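Uncharacterized protein Q99UF4 (Staphylococcus aureus, PDB 3B2N) is probably a LuxR-family DNA-binding response regulator, whose receiver domain would take up a signal by phosphorylation and pass it on to transcription. Local coordinates at residues 6-11 and 21-26; 50-55 and 115-120; 31-36 and 46-51; 102-107 and 111-116; 66-71 and 80-85. All coordinates share one frame; numbering follows the deposited sequence.

From the N terminus, interaction 1 closes the first loop by folding helix 13-26 back on strand 4-9. Interaction 3 follows in series, joining strand 29-35 to the end of helix 38-48, and its second segment runs into residues 50-55, where interaction 2 opens. Interaction 2 makes the longest closure, reaching helix 110-121. Within its span lie interaction 5, between helix 64-73 and strand 79-84, and then interaction 4, which pairs strand 102-105 with helix 110-121 and ends on an overlapping part of that helix, sharing E115 and T116 with interaction 2. Interactions 1, 2 and 4 lie on one face of the parallel sheet, and 3 and 5 on the other.

Interaction 1. Residues 6-11 and 21-26; sequences LIIAED and QLIKLH. With NA (sodium ion), chain B.
Beside I23, whose side chain meets L6 and I8, the carbonyl oxygen K24 O binds a sodium ion at 2.2 Å. Two waters, at 2.5 Å and 2.6 Å from the ion, and G27 O complete the coordination found. The closer water also donates to L25 O over 2.7 Å, so two successive carbonyls share the ion and its hydration. The ion sits near the C-terminal end of the helix; the side facing the sheet is apolar. There I23 uses both branches. With CG1 beside the backbone N (chi1 -73°), CG2 is left anti to that N and lies 3.6 Å from L6 CD2, the two side chains running at a slant. The other branch extends nearly straight (chi2 166°), placing I23 CD1 3.9 Å from I8 CD1, tip to tip. One residue thus spans L6 and I8, which point to the same sheet face. Beyond the strand, E10 OE1 forms a salt bridge with K106 NZ, and D11 N donates to D56 OD2, consistent with the acidic pocket of receiver domains. The packing is that of the first beta-alpha-beta unit, strand 4-9, helix 13-26 and strand 29-35, of the CheY-like fold.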
# COMPACT_ATOMS: atom_id res chain seq x y z
N LEU A 6 -4.53 6.38 -5.70
CA LEU A 6 -3.68 5.67 -4.80
C LEU A 6 -3.32 6.54 -3.61
O LEU A 6 -3.08 7.74 -3.77
CB LEU A 6 -2.34 5.37 -5.48
CG LEU A 6 -1.91 4.00 -5.96
CD1 LEU A 6 -2.81 3.65 -7.10
CD2 LEU A 6 -0.48 4.11 -6.46
N ILE A 7 -3.17 5.91 -2.45
CA ILE A 7 -2.46 6.52 -1.34
C ILE A 7 -1.26 5.61 -1.06
O ILE A 7 -1.36 4.37 -1.14
CB ILE A 7 -3.39 6.70 -0.08
CG1 ILE A 7 -4.43 7.79 -0.35
CG2 ILE A 7 -2.51 6.99 1.21
CD1 ILE A 7 -5.49 8.06 0.74
N ILE A 8 -0.12 6.20 -0.70
CA ILE A 8 1.09 5.44 -0.45
C ILE A 8 1.54 5.70 0.94
O ILE A 8 1.72 6.86 1.33
CB ILE A 8 2.24 5.81 -1.40
CG1 ILE A 8 1.79 5.52 -2.84
CG2 ILE A 8 3.56 4.99 -0.97
CD1 ILE A 8 2.73 6.07 -3.90
N ALA A 9 1.68 4.64 1.73
CA ALA A 9 2.19 4.87 3.08
C ALA A 9 3.49 4.05 3.15
O ALA A 9 3.46 2.81 3.04
CB ALA A 9 1.16 4.39 4.15
N GLU A 10 4.61 4.72 3.34
CA GLU A 10 5.90 4.06 3.35
C GLU A 10 6.87 4.72 4.35
O GLU A 10 7.01 5.96 4.42
CB GLU A 10 6.47 4.01 1.91
CG GLU A 10 8.05 3.94 1.82
CD GLU A 10 8.61 2.60 2.35
OE1 GLU A 10 8.00 1.53 2.11
OE2 GLU A 10 9.65 2.62 3.05
N ASP A 11 7.55 3.90 5.14
CA ASP A 11 8.33 4.45 6.24
C ASP A 11 9.52 5.25 5.72
O ASP A 11 9.84 6.26 6.25
CB ASP A 11 8.85 3.31 7.11
CG ASP A 11 9.56 3.83 8.35
OD1 ASP A 11 10.77 3.66 8.43
OD2 ASP A 11 8.92 4.48 9.20
N GLN A 21 6.64 9.49 -7.40
CA GLN A 21 6.97 9.97 -8.76
C GLN A 21 6.94 8.89 -9.82
O GLN A 21 6.42 9.13 -10.94
CB GLN A 21 8.31 10.72 -8.78
CG GLN A 21 8.22 12.02 -7.95
CD GLN A 21 9.57 12.70 -7.82
OE1 GLN A 21 10.62 12.07 -7.96
NE2 GLN A 21 9.54 14.00 -7.62
N LEU A 22 7.49 7.72 -9.50
CA LEU A 22 7.65 6.68 -10.55
C LEU A 22 6.35 5.96 -10.82
O LEU A 22 6.05 5.62 -11.95
CB LEU A 22 8.72 5.66 -10.15
CG LEU A 22 10.14 6.22 -10.23
CD1 LEU A 22 11.12 5.24 -9.65
CD2 LEU A 22 10.44 6.52 -11.68
N ILE A 23 5.57 5.69 -9.78
CA ILE A 23 4.28 5.07 -10.02
C ILE A 23 3.40 5.87 -11.01
O ILE A 23 2.77 5.28 -11.89
CB ILE A 23 3.52 4.74 -8.72
CG1 ILE A 23 4.18 3.55 -8.03
CG2 ILE A 23 2.04 4.40 -9.04
CD1 ILE A 23 3.68 3.38 -6.51
N LYS A 24 3.36 7.19 -10.87
CA LYS A 24 2.63 8.03 -11.80
C LYS A 24 3.18 7.97 -13.24
O LYS A 24 2.41 8.09 -14.19
CB LYS A 24 2.62 9.49 -11.33
CG LYS A 24 1.51 9.77 -10.33
CD LYS A 24 1.45 11.25 -9.95
CE LYS A 24 2.78 11.76 -9.38
NZ LYS A 24 2.55 13.04 -8.65
N LEU A 25 4.50 7.81 -13.39
CA LEU A 25 5.11 7.71 -14.72
C LEU A 25 4.98 6.30 -15.35
O LEU A 25 4.92 6.18 -16.57
CB LEU A 25 6.58 8.11 -14.68
CG LEU A 25 6.86 9.59 -14.38
CD1 LEU A 25 8.32 9.81 -14.13
CD2 LEU A 25 6.42 10.46 -15.48
N HIS A 26 4.96 5.25 -14.52
CA HIS A 26 4.96 3.85 -15.01
C HIS A 26 3.55 3.35 -15.33
O HIS A 26 3.39 2.28 -15.93
CB HIS A 26 5.66 2.89 -14.02
CG HIS A 26 7.15 2.85 -14.18
ND1 HIS A 26 7.77 2.40 -15.33
CD2 HIS A 26 8.15 3.25 -13.36
CE1 HIS A 26 9.08 2.51 -15.21
NE2 HIS A 26 9.34 3.01 -14.01
NA NA B . 1.25 7.86 -16.08
O HOH W 1 2.52 6.51 -17.78
O HOH W 2 -0.47 9.21 -14.58

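Interaction 2. Residues 50-55 and 115-120; sequences PNVVIL and ETINKV
I54 and I117 meet through their terminal methyls, I54 CD1 lying 3.8 Å from I117 CD1, while the side chains cross at about a right angle. Both have the same conformation: CG1 stands beside the backbone N (chi1 -56° in I54, -63° in I117) and the chain beyond it is extended, so each delta methyl is carried far from its own backbone. In I54 this matters because CB does not point at the helix; the extended branch brings the end nearer. I117, by contrast, is aimed at the strand from CB onward. Its second branch, CG2, is held anti to the backbone N and approaches V52 CG1 at 4.3 Å, a looser touch. V52 is itself rotated with CG1 anti to its backbone N (chi1 177°). The isoleucine from the helix therefore rests against two residues of one strand face, V52 and I54. Two neighbours enlarge the cluster: I23 of helix 13-26 packs on I54, and I81 of strand 79-84 packs on I117. All three touching residues are buried. Here the C-terminal helix 110-121 packs against the central strand 52-55 of the parallel sheet, as expected of the alternating beta/alpha receiver fold.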
# COMPACT_ATOMS: atom_id res chain seq x y z
N PRO A 50 -9.25 6.14 -1.66
CA PRO A 50 -8.59 5.82 -2.94
C PRO A 50 -9.02 4.44 -3.44
O PRO A 50 -9.48 3.61 -2.66
CB PRO A 50 -7.10 5.80 -2.57
CG PRO A 50 -7.10 5.37 -1.11
CD PRO A 50 -8.34 6.01 -0.51
N ASN A 51 -8.84 4.17 -4.73
CA ASN A 51 -9.12 2.84 -5.29
C ASN A 51 -8.16 1.77 -4.70
O ASN A 51 -8.54 0.64 -4.38
CB ASN A 51 -8.99 2.92 -6.81
CG ASN A 51 -9.93 3.94 -7.42
OD1 ASN A 51 -9.56 4.73 -8.28
ND2 ASN A 51 -11.16 3.93 -6.97
N VAL A 52 -6.92 2.18 -4.48
CA VAL A 52 -5.86 1.26 -4.12
C VAL A 52 -4.99 1.94 -3.08
O VAL A 52 -4.76 3.18 -3.13
CB VAL A 52 -4.90 0.95 -5.36
CG1 VAL A 52 -3.74 0.04 -4.97
CG2 VAL A 52 -5.67 0.38 -6.57
N VAL A 53 -4.47 1.15 -2.15
CA VAL A 53 -3.44 1.65 -1.25
C VAL A 53 -2.20 0.76 -1.28
O VAL A 53 -2.29 -0.49 -1.42
CB VAL A 53 -3.91 1.88 0.23
CG1 VAL A 53 -4.96 2.98 0.30
CG2 VAL A 53 -4.48 0.58 0.88
N ILE A 54 -1.05 1.41 -1.11
CA ILE A 54 0.23 0.72 -0.98
C ILE A 54 0.73 0.97 0.45
O ILE A 54 0.83 2.15 0.87
CB ILE A 54 1.21 1.26 -2.03
CG1 ILE A 54 0.56 1.09 -3.41
CG2 ILE A 54 2.45 0.51 -2.04
CD1 ILE A 54 1.43 1.61 -4.52
N LEU A 55 1.03 -0.12 1.17
CA LEU A 55 1.30 -0.01 2.59
C LEU A 55 2.59 -0.76 2.90
O LEU A 55 2.73 -1.96 2.56
CB LEU A 55 0.14 -0.68 3.38
CG LEU A 55 -1.09 0.03 3.93
CD1 LEU A 55 -1.42 1.31 3.26
CD2 LEU A 55 -2.28 -0.89 3.91
N GLU A 115 2.71 -3.43 -12.50
CA GLU A 115 2.02 -4.59 -13.10
C GLU A 115 1.11 -5.25 -12.07
O GLU A 115 -0.04 -5.60 -12.38
CB GLU A 115 3.02 -5.66 -13.54
CG GLU A 115 3.97 -5.30 -14.64
CD GLU A 115 4.76 -6.54 -15.07
OE1 GLU A 115 5.99 -6.41 -15.37
OE2 GLU A 115 4.14 -7.64 -15.09
N THR A 116 1.62 -5.42 -10.84
CA THR A 116 0.84 -6.04 -9.78
C THR A 116 -0.42 -5.25 -9.41
O THR A 116 -1.50 -5.82 -9.29
CB THR A 116 1.70 -6.31 -8.53
OG1 THR A 116 2.78 -7.20 -8.91
CG2 THR A 116 0.85 -6.92 -7.46
N ILE A 117 -0.30 -3.94 -9.28
CA ILE A 117 -1.44 -3.10 -9.03
C ILE A 117 -2.47 -3.24 -10.17
O ILE A 117 -3.69 -3.41 -9.92
CB ILE A 117 -1.01 -1.64 -8.93
CG1 ILE A 117 -0.06 -1.42 -7.73
CG2 ILE A 117 -2.18 -0.72 -8.90
CD1 ILE A 117 0.69 -0.09 -7.82
N ASN A 118 -1.98 -3.19 -11.41
CA ASN A 118 -2.88 -3.37 -12.54
C ASN A 118 -3.61 -4.73 -12.50
O ASN A 118 -4.81 -4.76 -12.73
CB ASN A 118 -2.15 -3.19 -13.88
CG ASN A 118 -1.79 -1.75 -14.16
OD1 ASN A 118 -2.48 -0.82 -13.73
ND2 ASN A 118 -0.70 -1.54 -14.87
N LYS A 119 -2.91 -5.82 -12.22
CA LYS A 119 -3.56 -7.15 -12.13
C LYS A 119 -4.58 -7.11 -11.02
O LYS A 119 -5.70 -7.55 -11.20
CB LYS A 119 -2.59 -8.30 -11.83
CG LYS A 119 -1.27 -8.28 -12.55
CD LYS A 119 -1.27 -9.05 -13.85
CE LYS A 119 0.16 -9.48 -14.19
NZ LYS A 119 0.51 -9.18 -15.62
N VAL A 120 -4.20 -6.58 -9.87
CA VAL A 120 -5.11 -6.51 -8.74
C VAL A 120 -6.36 -5.66 -9.07
O VAL A 120 -7.48 -6.03 -8.75
CB VAL A 120 -4.37 -5.98 -7.47
CG1 VAL A 120 -5.32 -5.60 -6.40
CG2 VAL A 120 -3.41 -7.01 -6.95

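Interaction 3. Residues 31-36 and 46-51; sequences ILADTD and EEYNPN
The torsions of L32, chi1 -91° and chi2 21°, are both displaced from the staggered values and turn CD2 of its side chain toward Y48 and P50. The Y48 ring is set by a chi1 of -71°, which places CG beside the backbone N and anti to the carbonyl carbon. With these settings L32 CD2 lies 3.9 Å from Y48 CB and 4.0 Å from P50 CB, bridging two residues on either side of N49. It therefore touches the root of the tyrosine. Farther out on the ring, A33 CB approaches Y48 CE2 at 4.3 Å, obliquely. L32 O stands over one ring face; over the opposite face, E47 CD sits 3.6 Å above the plane, offset toward the rim. Between the two contacted residues the chain turns: N49 leaves helical geometry with a positive phi, and P50 follows directly, its CB against the leucine methyl. No hydrogen bond links the segments, and the contact is only partly buried. P50 also packs on I7 of strand 4-9, so the leucine of the edge strand and that neighbouring strand meet the same proline. Strand 29-35, helix 38-48 and strand 52-55 form a beta-alpha-beta crossover that passes over strand 4-9, the step that gives the CheY-like sheet its 2-1-3-4-5 order.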
# COMPACT_ATOMS: atom_id res chain seq x y z
N ILE A 31 -1.92 10.00 -7.44
CA ILE A 31 -1.56 9.81 -6.04
C ILE A 31 -2.30 10.87 -5.26
O ILE A 31 -2.04 12.07 -5.42
CB ILE A 31 -0.02 9.98 -5.79
CG1 ILE A 31 0.85 9.15 -6.78
CG2 ILE A 31 0.35 9.62 -4.34
CD1 ILE A 31 0.59 7.70 -6.84
N LEU A 32 -3.21 10.45 -4.39
CA LEU A 32 -3.98 11.42 -3.59
C LEU A 32 -3.24 11.95 -2.36
O LEU A 32 -3.50 13.06 -1.91
CB LEU A 32 -5.31 10.79 -3.18
CG LEU A 32 -6.57 10.92 -4.00
CD1 LEU A 32 -6.30 11.26 -5.45
CD2 LEU A 32 -7.36 9.62 -3.82
N ALA A 33 -2.34 11.14 -1.79
CA ALA A 33 -1.69 11.46 -0.53
C ALA A 33 -0.56 10.46 -0.32
O ALA A 33 -0.66 9.35 -0.82
CB ALA A 33 -2.71 11.36 0.66
N ASP A 34 0.48 10.84 0.43
CA ASP A 34 1.47 9.87 0.83
C ASP A 34 1.96 10.19 2.25
O ASP A 34 1.91 11.35 2.66
CB ASP A 34 2.64 9.89 -0.15
CG ASP A 34 3.48 11.14 -0.01
OD1 ASP A 34 3.13 12.16 -0.64
OD2 ASP A 34 4.49 11.11 0.72
N THR A 35 2.47 9.20 2.99
CA THR A 35 2.84 9.46 4.40
C THR A 35 3.75 8.35 4.89
O THR A 35 3.81 7.30 4.29
CB THR A 35 1.57 9.57 5.36
OG1 THR A 35 1.99 9.73 6.70
CG2 THR A 35 0.71 8.31 5.29
N ASP A 36 4.43 8.60 5.99
CA ASP A 36 5.28 7.59 6.61
C ASP A 36 4.62 7.05 7.88
O ASP A 36 5.22 6.29 8.61
CB ASP A 36 6.67 8.14 6.91
CG ASP A 36 6.65 9.28 7.92
OD1 ASP A 36 7.75 9.68 8.36
OD2 ASP A 36 5.58 9.79 8.27
N GLU A 46 -9.68 7.17 4.84
CA GLU A 46 -11.10 7.46 5.10
C GLU A 46 -11.54 8.81 4.51
O GLU A 46 -12.63 8.92 3.97
CB GLU A 46 -11.43 7.40 6.60
CG GLU A 46 -11.31 6.01 7.17
CD GLU A 46 -11.34 5.99 8.69
OE1 GLU A 46 -11.90 5.01 9.24
OE2 GLU A 46 -10.82 6.95 9.33
N GLU A 47 -10.67 9.81 4.59
CA GLU A 47 -10.95 11.09 3.97
C GLU A 47 -11.08 10.98 2.44
O GLU A 47 -12.06 11.50 1.88
CB GLU A 47 -9.89 12.14 4.34
CG GLU A 47 -10.16 13.54 3.77
CD GLU A 47 -8.93 14.46 3.78
OE1 GLU A 47 -9.06 15.63 3.35
OE2 GLU A 47 -7.83 14.04 4.22
N TYR A 48 -10.12 10.32 1.77
CA TYR A 48 -10.04 10.37 0.29
C TYR A 48 -10.66 9.19 -0.47
O TYR A 48 -10.87 9.29 -1.68
CB TYR A 48 -8.60 10.55 -0.20
CG TYR A 48 -8.00 11.90 0.05
CD1 TYR A 48 -8.35 13.01 -0.74
CD2 TYR A 48 -7.07 12.09 1.09
CE1 TYR A 48 -7.79 14.27 -0.50
CE2 TYR A 48 -6.51 13.32 1.35
CZ TYR A 48 -6.86 14.42 0.55
OH TYR A 48 -6.30 15.66 0.80
N ASN A 49 -10.93 8.08 0.22
CA ASN A 49 -11.33 6.81 -0.43
C ASN A 49 -10.56 6.41 -1.74
O ASN A 49 -11.17 6.33 -2.81
CB ASN A 49 -12.83 6.85 -0.70
CG ASN A 49 -13.61 7.22 0.53
OD1 ASN A 49 -14.01 8.38 0.71
ND2 ASN A 49 -13.80 6.23 1.42
N PRO A 50 -9.25 6.14 -1.66
CA PRO A 50 -8.59 5.82 -2.94
C PRO A 50 -9.02 4.44 -3.44
O PRO A 50 -9.48 3.61 -2.66
CB PRO A 50 -7.10 5.80 -2.57
CG PRO A 50 -7.10 5.37 -1.11
CD PRO A 50 -8.34 6.01 -0.51
N ASN A 51 -8.84 4.17 -4.73
CA ASN A 51 -9.12 2.84 -5.29
C ASN A 51 -8.16 1.77 -4.70
O ASN A 51 -8.54 0.64 -4.38
CB ASN A 51 -8.99 2.92 -6.81
CG ASN A 51 -9.93 3.94 -7.42
OD1 ASN A 51 -9.56 4.73 -8.28
ND2 ASN A 51 -11.16 3.93 -6.97

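Interaction 4. Residues 102-107 and 111-116; sequences AYVLKE and EELVET
A102 and V104 receive one methyl of T116 between them: T116 CG2 lies 3.6 Å from A102 CB and 3.9 Å from V104 CG2. The side chains of V104 and T116 slide past each other in opposite directions, so the valine methyl lies alongside the threonine. V104 CG2 also comes to 4.4 Å from L113 CD1, a looser contact one helical turn earlier. In V104 this methyl stands anti to the carbonyl carbon, the other, CG1, being anti to the backbone N. The rotation of T116 is fixed by its hydroxyl. T116 OG1 donates to E112 O over 3.0 Å, meeting the carbonyl at 140° and standing 38° out of its plane; E112 O also takes the helical bond from T116 N at 2.9 Å. That oxygen thus serves two donors of one residue, and chi1 of -60° leaves CG2 directed at the strand while the hydroxyl turns back on the helix. Further out, E112 OE1 accepts a hydrogen bond from S109 N just ahead of the segment, and L113 touches M19 of helix 13-26. On the strand, V104 is paired by backbone hydrogen bonds with I82 and T84. The axes of segments 102-105 and 111-116 run nearly antiparallel, 9.8 Å apart. Chemically, threonine here divides its two branches: the polar one is satisfied within helix 110-121, so the interface with strand 102-105 is made of methyl groups, with no hydrogen bond crossing it.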
# COMPACT_ATOMS: atom_id res chain seq x y z
N ALA A 102 -2.38 -8.01 -2.58
CA ALA A 102 -1.09 -8.49 -3.03
C ALA A 102 -0.02 -8.21 -1.99
O ALA A 102 -0.09 -7.22 -1.25
CB ALA A 102 -0.72 -7.89 -4.41
N TYR A 103 0.99 -9.08 -1.92
CA TYR A 103 2.10 -8.90 -1.01
C TYR A 103 3.35 -8.79 -1.90
O TYR A 103 3.69 -9.73 -2.58
CB TYR A 103 2.20 -10.12 -0.12
CG TYR A 103 3.13 -9.99 1.06
CD1 TYR A 103 2.68 -9.46 2.28
CD2 TYR A 103 4.46 -10.43 0.99
CE1 TYR A 103 3.52 -9.37 3.39
CE2 TYR A 103 5.30 -10.32 2.09
CZ TYR A 103 4.82 -9.79 3.26
OH TYR A 103 5.63 -9.72 4.33
N VAL A 104 4.01 -7.65 -1.90
CA VAL A 104 5.13 -7.45 -2.82
C VAL A 104 6.41 -7.17 -2.04
O VAL A 104 6.46 -6.22 -1.22
CB VAL A 104 4.80 -6.30 -3.79
CG1 VAL A 104 6.01 -5.95 -4.71
CG2 VAL A 104 3.60 -6.69 -4.64
N LEU A 105 7.44 -7.97 -2.31
CA LEU A 105 8.75 -7.73 -1.69
C LEU A 105 9.48 -6.62 -2.40
O LEU A 105 9.38 -6.51 -3.62
CB LEU A 105 9.59 -9.00 -1.82
CG LEU A 105 9.93 -9.95 -0.69
CD1 LEU A 105 8.82 -10.14 0.28
CD2 LEU A 105 10.33 -11.27 -1.32
N LYS A 106 10.30 -5.86 -1.67
CA LYS A 106 11.12 -4.81 -2.31
C LYS A 106 12.30 -5.34 -3.11
O LYS A 106 13.10 -4.56 -3.60
CB LYS A 106 11.56 -3.75 -1.27
CG LYS A 106 10.29 -3.09 -0.68
CD LYS A 106 10.63 -2.00 0.32
CE LYS A 106 9.38 -1.35 0.89
NZ LYS A 106 9.82 -0.50 2.07
N GLU A 107 12.38 -6.69 -3.25
CA GLU A 107 13.16 -7.33 -4.33
C GLU A 107 12.66 -7.04 -5.75
O GLU A 107 13.39 -7.22 -6.73
CB GLU A 107 13.19 -8.85 -4.13
CG GLU A 107 14.33 -9.29 -3.23
CD GLU A 107 14.28 -10.77 -2.87
OE1 GLU A 107 15.13 -11.19 -2.06
OE2 GLU A 107 13.40 -11.50 -3.39
N GLU A 111 8.26 -0.99 -11.59
CA GLU A 111 7.61 -1.55 -12.81
C GLU A 111 6.81 -2.81 -12.50
O GLU A 111 5.66 -2.94 -12.92
CB GLU A 111 8.65 -1.97 -13.87
CG GLU A 111 9.41 -0.86 -14.53
CD GLU A 111 10.65 -0.37 -13.74
OE1 GLU A 111 10.68 -0.37 -12.46
OE2 GLU A 111 11.62 0.03 -14.44
N GLU A 112 7.44 -3.77 -11.80
CA GLU A 112 6.70 -4.99 -11.35
C GLU A 112 5.57 -4.65 -10.37
O GLU A 112 4.46 -5.19 -10.43
CB GLU A 112 7.70 -5.98 -10.76
CG GLU A 112 8.68 -6.50 -11.85
CD GLU A 112 9.88 -7.29 -11.32
OE1 GLU A 112 10.41 -6.96 -10.24
OE2 GLU A 112 10.30 -8.25 -12.00
N LEU A 113 5.83 -3.71 -9.48
CA LEU A 113 4.78 -3.30 -8.56
C LEU A 113 3.58 -2.72 -9.34
O LEU A 113 2.44 -3.06 -9.04
CB LEU A 113 5.34 -2.32 -7.51
CG LEU A 113 4.32 -1.54 -6.69
CD1 LEU A 113 3.57 -2.50 -5.85
CD2 LEU A 113 4.97 -0.43 -5.86
N VAL A 114 3.84 -1.88 -10.34
CA VAL A 114 2.78 -1.34 -11.20
C VAL A 114 2.01 -2.47 -11.93
O VAL A 114 0.80 -2.47 -11.92
CB VAL A 114 3.30 -0.24 -12.20
CG1 VAL A 114 2.32 -0.01 -13.37
CG2 VAL A 114 3.65 1.09 -11.43
N GLU A 115 2.71 -3.43 -12.50
CA GLU A 115 2.02 -4.59 -13.10
C GLU A 115 1.11 -5.25 -12.07
O GLU A 115 -0.04 -5.60 -12.38
CB GLU A 115 3.02 -5.66 -13.54
CG GLU A 115 3.97 -5.30 -14.64
CD GLU A 115 4.76 -6.54 -15.07
OE1 GLU A 115 5.99 -6.41 -15.37
OE2 GLU A 115 4.14 -7.64 -15.09
N THR A 116 1.62 -5.42 -10.84
CA THR A 116 0.84 -6.04 -9.78
C THR A 116 -0.42 -5.25 -9.41
O THR A 116 -1.50 -5.82 -9.29
CB THR A 116 1.70 -6.31 -8.53
OG1 THR A 116 2.78 -7.20 -8.91
CG2 THR A 116 0.85 -6.92 -7.46

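Interaction 5. Residues 66-71 and 80-85; sequences EVLAEI and VIIVTT
V80, L68 and I71 carry most of the packing between helix 64-73 and strand 79-84, the second and third elements of a beta-alpha-beta unit that starts with strand 52-55 in this CheY-like fold. The helix segment runs antiparallel to the strand, their axes 9.9 Å apart at 172°. Following V80 outward, CB points at the helix and already lies 4.0 Å from L68 CD1. Its CG1 branch, anti to the backbone N (chi1 178°), comes 3.9 Å from the same methyl, L68 CD1, and packs against L55 of the neighbouring strand as well. The CG2 branch, beside the backbone N, turns to I71, meeting I71 CD1 at 3.9 Å and I71 CG2 at 4.1 Å; V80 and I71 approach tip to tip, whereas V80 and L68 run at a slant. V80 CG2 also comes 4.1 Å from L68 CD1, so that one leucine methyl touches all three side-chain atoms of the valine. All residues that touch are buried and apolar, and no hydrogen bond joins the segments. Farther along the same strand face, CB of I82 does not aim at the helix, but its end comes closer, with I82 CD1 4.4 Å from L68 CD2.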
# COMPACT_ATOMS: atom_id res chain seq x y z
N GLU A 66 -2.04 -3.59 10.54
CA GLU A 66 -3.16 -2.97 11.28
C GLU A 66 -4.06 -2.08 10.38
O GLU A 66 -5.27 -2.05 10.53
CB GLU A 66 -2.63 -2.16 12.45
CG GLU A 66 -1.94 -3.04 13.48
CD GLU A 66 -1.16 -2.25 14.50
OE1 GLU A 66 -0.45 -1.26 14.17
OE2 GLU A 66 -1.24 -2.66 15.68
N VAL A 67 -3.46 -1.32 9.47
CA VAL A 67 -4.25 -0.53 8.52
C VAL A 67 -5.08 -1.49 7.62
O VAL A 67 -6.27 -1.29 7.44
CB VAL A 67 -3.35 0.39 7.66
CG1 VAL A 67 -4.16 1.09 6.54
CG2 VAL A 67 -2.63 1.45 8.55
N LEU A 68 -4.44 -2.52 7.06
CA LEU A 68 -5.16 -3.51 6.26
C LEU A 68 -6.31 -4.11 7.07
O LEU A 68 -7.45 -4.17 6.59
CB LEU A 68 -4.19 -4.63 5.79
CG LEU A 68 -4.81 -5.97 5.32
CD1 LEU A 68 -5.62 -5.76 4.04
CD2 LEU A 68 -3.70 -6.96 5.05
N ALA A 69 -6.03 -4.52 8.30
CA ALA A 69 -7.09 -5.10 9.12
C ALA A 69 -8.26 -4.15 9.29
O ALA A 69 -9.42 -4.58 9.23
CB ALA A 69 -6.57 -5.58 10.50
N GLU A 70 -7.98 -2.85 9.46
CA GLU A 70 -9.08 -1.91 9.72
C GLU A 70 -9.90 -1.66 8.47
O GLU A 70 -11.12 -1.53 8.54
CB GLU A 70 -8.58 -0.57 10.29
CG GLU A 70 -9.69 0.23 10.93
CD GLU A 70 -9.19 1.51 11.53
OE1 GLU A 70 -8.06 1.52 12.08
OE2 GLU A 70 -9.93 2.52 11.47
N ILE A 71 -9.23 -1.57 7.32
CA ILE A 71 -9.93 -1.41 6.02
C ILE A 71 -10.88 -2.60 5.80
O ILE A 71 -12.02 -2.43 5.28
CB ILE A 71 -8.89 -1.34 4.87
CG1 ILE A 71 -8.09 -0.06 4.97
CG2 ILE A 71 -9.54 -1.42 3.44
CD1 ILE A 71 -6.85 -0.07 4.07
N VAL A 80 -5.66 -3.47 -1.57
CA VAL A 80 -4.57 -3.17 -0.64
C VAL A 80 -3.37 -3.99 -1.03
O VAL A 80 -3.44 -5.25 -1.07
CB VAL A 80 -4.95 -3.48 0.86
CG1 VAL A 80 -3.76 -3.21 1.76
CG2 VAL A 80 -6.23 -2.74 1.33
N ILE A 81 -2.26 -3.31 -1.28
CA ILE A 81 -1.00 -3.98 -1.56
C ILE A 81 -0.00 -3.65 -0.46
O ILE A 81 0.26 -2.47 -0.20
CB ILE A 81 -0.47 -3.53 -2.93
CG1 ILE A 81 -1.48 -4.01 -4.00
CG2 ILE A 81 0.97 -4.11 -3.15
CD1 ILE A 81 -1.67 -3.11 -5.11
N ILE A 82 0.52 -4.68 0.20
CA ILE A 82 1.62 -4.51 1.11
C ILE A 82 2.94 -4.63 0.35
O ILE A 82 3.09 -5.50 -0.50
CB ILE A 82 1.53 -5.51 2.25
CG1 ILE A 82 0.23 -5.25 3.04
CG2 ILE A 82 2.82 -5.55 3.10
CD1 ILE A 82 0.34 -5.29 4.49
N VAL A 83 3.89 -3.73 0.64
CA VAL A 83 5.17 -3.69 -0.07
C VAL A 83 6.19 -3.56 1.02
O VAL A 83 6.18 -2.56 1.71
CB VAL A 83 5.24 -2.43 -1.01
CG1 VAL A 83 6.59 -2.30 -1.68
CG2 VAL A 83 4.24 -2.54 -2.03
N THR A 84 7.06 -4.57 1.20
CA THR A 84 7.93 -4.63 2.37
C THR A 84 9.29 -5.26 2.03
O THR A 84 9.39 -6.02 1.07
CB THR A 84 7.26 -5.47 3.52
OG1 THR A 84 8.05 -5.39 4.72
CG2 THR A 84 7.06 -6.97 3.09
N THR A 85 10.31 -4.95 2.84
CA THR A 85 11.55 -5.76 2.84
C THR A 85 11.41 -7.13 3.56
O THR A 85 12.22 -8.03 3.34
CB THR A 85 12.72 -5.01 3.48
OG1 THR A 85 12.36 -4.69 4.83
CG2 THR A 85 12.98 -3.73 2.78